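Local atomic coordinates of uncharacterized protein (Plasmodium falciparum, PDB entry 1ZSO), a protein that is of unknown function but belongs to the UPF0587 family, whose members are generally assigned zinc binding. Residues B[18-23]-B[152-157]; B[89-93]-B[103-107]. All blocks are in the same frame, centred on the assembly; numbering follows the deposited sequence.

Contact 1 (B[18-23]-B[152-157]); sequences AELENV and MCVGIY
Asn22 reaches across to the backbone of Cys153 just where strand 9-21 ends. Its CB lies 3.2 Å from Cys153 O and near Met152 SE; CG passes 3.7 Å from Met152 CG; ND2 then donates to Cys153 O at 2.9 Å, close to the direction of the C=O bond and slightly out of the amide's own plane. With chi1 at -78°, CG sits beside the backbone N, which swings the amide over the end of the opposite strand, where the selenomethionine chain of Met152 runs obliquely past it. Asn22 itself has a left-handed backbone conformation.

Before this turn the pairing is regular. Glu19 and Tyr157 exchange two hydrogen bonds, with Tyr157 N 2.9 Å from Glu19 O, and Glu21 and Gly155 exchange two more. The Tyr157 ring lies on the face that carries Glu19 and Glu21, beside Glu21 CB, and Glu19 O is at the edge of the ring, in its plane. On the other face Leu20 CD2 rests 4.0 Å from Ile156 CG1, both side chains pointing the same way, while Ala18 CB meets Ile156 CG2. Val23, beyond the turn, brings CG2 to 3.7 Å from Val154 CG1. Trp143 of the next strand packs on Val154 and Ile156. The arrangement is an antiparallel beta ladder within a six-stranded sheet, closed at one end by a side-chain-to-backbone hydrogen bond.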
# COMPACT_ATOMS: atom_id res chain seq x y z
N ALA B 18 28.34 -0.73 7.44
CA ALA B 18 29.00 -0.78 6.14
C ALA B 18 30.36 -0.16 6.32
O ALA B 18 30.58 0.65 7.23
CB ALA B 18 28.21 -0.02 5.07
N GLU B 19 31.27 -0.62 5.46
CA GLU B 19 32.64 -0.16 5.42
C GLU B 19 32.75 1.00 4.40
O GLU B 19 32.30 0.89 3.24
CB GLU B 19 33.54 -1.38 5.09
CG GLU B 19 34.90 -1.10 4.50
CD GLU B 19 35.76 -2.38 4.39
OE1 GLU B 19 35.19 -3.49 4.52
OE2 GLU B 19 36.99 -2.27 4.18
N LEU B 20 33.32 2.11 4.86
CA LEU B 20 33.26 3.38 4.16
C LEU B 20 34.61 3.80 3.63
O LEU B 20 35.61 3.76 4.33
CB LEU B 20 32.74 4.48 5.06
CG LEU B 20 31.38 4.28 5.69
CD1 LEU B 20 31.00 5.47 6.55
CD2 LEU B 20 30.32 3.96 4.63
N GLU B 21 34.59 4.20 2.37
CA GLU B 21 35.75 4.76 1.71
C GLU B 21 35.38 6.16 1.21
O GLU B 21 34.57 6.32 0.28
CB GLU B 21 36.21 3.83 0.58
CG GLU B 21 37.22 4.44 -0.39
CD GLU B 21 38.68 4.39 0.08
OE1 GLU B 21 38.95 4.04 1.26
OE2 GLU B 21 39.56 4.72 -0.78
N ASN B 22 35.94 7.17 1.85
CA ASN B 22 35.85 8.53 1.33
C ASN B 22 34.40 9.03 1.28
O ASN B 22 34.03 9.90 0.48
CB ASN B 22 36.59 8.61 -0.01
CG ASN B 22 38.10 8.67 0.17
OD1 ASN B 22 38.57 8.93 1.26
ND2 ASN B 22 38.84 8.47 -0.87
N VAL B 23 33.60 8.49 2.19
CA VAL B 23 32.19 8.86 2.37
C VAL B 23 31.98 9.66 3.65
O VAL B 23 32.48 9.30 4.70
CB VAL B 23 31.30 7.59 2.46
CG1 VAL B 23 29.88 7.95 2.87
CG2 VAL B 23 31.31 6.83 1.15
N MSE B 152 39.23 10.76 -6.83
CA MSE B 152 39.06 10.08 -5.54
C MSE B 152 38.00 9.00 -5.59
O MSE B 152 36.87 9.26 -5.94
CB MSE B 152 38.69 11.11 -4.46
CG MSE B 152 38.37 10.52 -3.08
SE MSE B 152 38.13 11.93 -1.69
CE MSE B 152 36.21 12.37 -1.96
N CYS B 153 38.38 7.78 -5.24
CA CYS B 153 37.42 6.69 -5.18
C CYS B 153 36.55 6.89 -3.94
O CYS B 153 37.04 7.22 -2.84
CB CYS B 153 38.10 5.31 -5.12
SG CYS B 153 39.12 4.76 -6.61
N VAL B 154 35.25 6.68 -4.13
CA VAL B 154 34.26 6.75 -3.05
C VAL B 154 33.48 5.45 -3.05
O VAL B 154 33.01 5.03 -4.07
CB VAL B 154 33.30 7.91 -3.31
CG1 VAL B 154 32.37 8.07 -2.18
CG2 VAL B 154 34.08 9.17 -3.54
N GLY B 155 33.35 4.80 -1.91
CA GLY B 155 32.78 3.45 -1.87
C GLY B 155 32.02 3.09 -0.60
O GLY B 155 32.26 3.61 0.48
N ILE B 156 31.06 2.19 -0.75
CA ILE B 156 30.36 1.61 0.38
C ILE B 156 30.40 0.10 0.17
O ILE B 156 29.93 -0.42 -0.86
CB ILE B 156 28.89 2.11 0.46
CG1 ILE B 156 28.89 3.57 0.91
CG2 ILE B 156 28.06 1.25 1.46
CD1 ILE B 156 27.75 4.35 0.38
N TYR B 157 31.00 -0.59 1.14
CA TYR B 157 31.29 -2.00 0.99
C TYR B 157 30.64 -2.80 2.10
O TYR B 157 30.49 -2.32 3.23
CB TYR B 157 32.80 -2.24 1.08
CG TYR B 157 33.60 -1.64 -0.05
CD1 TYR B 157 34.02 -2.44 -1.11
CD2 TYR B 157 33.95 -0.28 -0.06
CE1 TYR B 157 34.74 -1.91 -2.16
CE2 TYR B 157 34.67 0.28 -1.14
CZ TYR B 157 35.07 -0.55 -2.17
OH TYR B 157 35.82 -0.06 -3.24

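Contact 2 (B[89-93]-B[103-107])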
# COMPACT_ATOMS: atom_id res chain seq x y z
N ASN B 89 18.22 12.76 13.29
CA ASN B 89 19.24 12.03 12.52
C ASN B 89 18.90 10.55 12.29
O ASN B 89 19.77 9.68 12.32
CB ASN B 89 20.60 12.14 13.17
CG ASN B 89 20.85 13.52 13.75
OD1 ASN B 89 21.08 14.50 13.03
ND2 ASN B 89 20.85 13.59 15.07
N SER B 90 17.63 10.26 12.05
CA SER B 90 17.23 9.00 11.51
C SER B 90 17.83 8.93 10.10
O SER B 90 18.15 9.94 9.49
CB SER B 90 15.69 8.93 11.47
OG SER B 90 15.17 7.64 11.12
N CYS B 91 18.02 7.72 9.60
CA CYS B 91 18.33 7.48 8.22
C CYS B 91 19.63 8.11 7.76
O CYS B 91 19.70 8.54 6.62
CB CYS B 91 17.21 7.99 7.32
SG CYS B 91 15.68 7.09 7.50
N SER B 92 20.63 8.14 8.63
CA SER B 92 21.95 8.66 8.31
C SER B 92 23.02 7.72 8.91
O SER B 92 22.86 7.23 10.01
CB SER B 92 22.10 10.09 8.88
OG SER B 92 23.18 10.78 8.26
N TYR B 93 24.10 7.47 8.17
CA TYR B 93 25.25 6.72 8.63
C TYR B 93 26.48 7.49 8.20
O TYR B 93 26.65 7.87 7.06
CB TYR B 93 25.20 5.33 8.01
CG TYR B 93 26.16 4.26 8.54
CD1 TYR B 93 25.89 3.57 9.69
CD2 TYR B 93 27.31 3.91 7.81
CE1 TYR B 93 26.73 2.58 10.13
CE2 TYR B 93 28.19 2.92 8.26
CZ TYR B 93 27.90 2.26 9.41
OH TYR B 93 28.76 1.27 9.86
N ASP B 103 21.67 2.08 14.53
CA ASP B 103 20.26 2.25 14.27
C ASP B 103 20.07 3.20 13.11
O ASP B 103 20.64 4.29 13.09
CB ASP B 103 19.56 2.79 15.52
CG ASP B 103 19.43 1.74 16.63
OD1 ASP B 103 19.78 0.56 16.36
OD2 ASP B 103 18.95 2.07 17.75
N PHE B 104 19.27 2.77 12.14
CA PHE B 104 19.09 3.52 10.92
C PHE B 104 17.68 4.08 10.82
O PHE B 104 17.49 5.21 10.37
CB PHE B 104 19.38 2.64 9.70
CG PHE B 104 19.51 3.41 8.42
CD1 PHE B 104 20.63 4.19 8.18
CD2 PHE B 104 18.50 3.40 7.47
CE1 PHE B 104 20.74 4.94 7.03
CE2 PHE B 104 18.61 4.15 6.31
CZ PHE B 104 19.72 4.93 6.10
N ALA B 105 16.68 3.29 11.20
CA ALA B 105 15.29 3.70 11.07
C ALA B 105 14.44 2.86 12.01
O ALA B 105 14.69 1.66 12.18
CB ALA B 105 14.82 3.55 9.65
N SER B 106 13.44 3.48 12.64
CA SER B 106 12.52 2.72 13.49
C SER B 106 11.10 2.74 12.92
O SER B 106 10.71 3.73 12.26
CB SER B 106 12.51 3.29 14.91
OG SER B 106 13.79 3.80 15.23
N PHE B 107 10.35 1.66 13.19
CA PHE B 107 8.95 1.54 12.76
C PHE B 107 8.04 1.01 13.87
O PHE B 107 8.39 0.04 14.55
CB PHE B 107 8.83 0.60 11.58
CG PHE B 107 9.75 0.93 10.45
CD1 PHE B 107 11.07 0.50 10.47
CD2 PHE B 107 9.31 1.67 9.37
CE1 PHE B 107 11.93 0.83 9.46
CE2 PHE B 107 10.19 2.00 8.35
CZ PHE B 107 11.48 1.57 8.40
O HOH W 1 13.70 6.38 12.71
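Cys91 sits against Phe104 through both backbone and ring. Its N donates to Phe104 O at 2.7 Å, in the carbonyl plane but bent at the hydrogen (146°), while its CA stands over one face of the ring in a CH-pi contact, 3.7 Å from the centroid. The phenyl group gets there because CG is anti to the backbone N (chi1 -167°), which carries the ring under Cys91 CA, with Phe104 CE1 3.4 Å from Cys91 C. Cys91 SG lies obliquely to the same ring, 4.9 Å from its centroid, and also meets Ala105 CB at 4.2 Å.

Beside this core, a water joins Ser90 OG to Ser106, accepting from Ser106 N at 2.9 Å and so tying the loop to the strand two residues further along than Phe104. In the next shell, Cys28 touches both Cys91 and Phe104, Trp34 and Phe84 pack on Cys91 and Ala105, and Ile16 lies against Phe104. The backbones of Phe104 and Ala105 both pair with Val14 of strand 9-21. Two residues facing one make this a classic beta bulge, here with a cysteine-bearing loop seated on it.

The centres of contacts 1 and 2 lie about 19 Å apart, and both draw on the six-stranded antiparallel sheet, in which strand 9-21 has strand 102-110 on one side and strand 152-163 on the other. Along the chain the order is 18-23, 89-93, 103-107, 152-157, so contact 2 falls wholly within the span bridged by contact 1. They meet directly: Tyr93 OH, which hydrogen-bonds to Glu100 O, probably also does so to Ala18 N, and Leu20 packs on the Tyr93 ring. Strands 23-27 and 92-94 are neighbours in the second, four-stranded sheet, and segments 18-23 and 89-93 lie where this all-beta chain passes from one sheet to the other (9-21 into 23-27, 80-85 into 92-94).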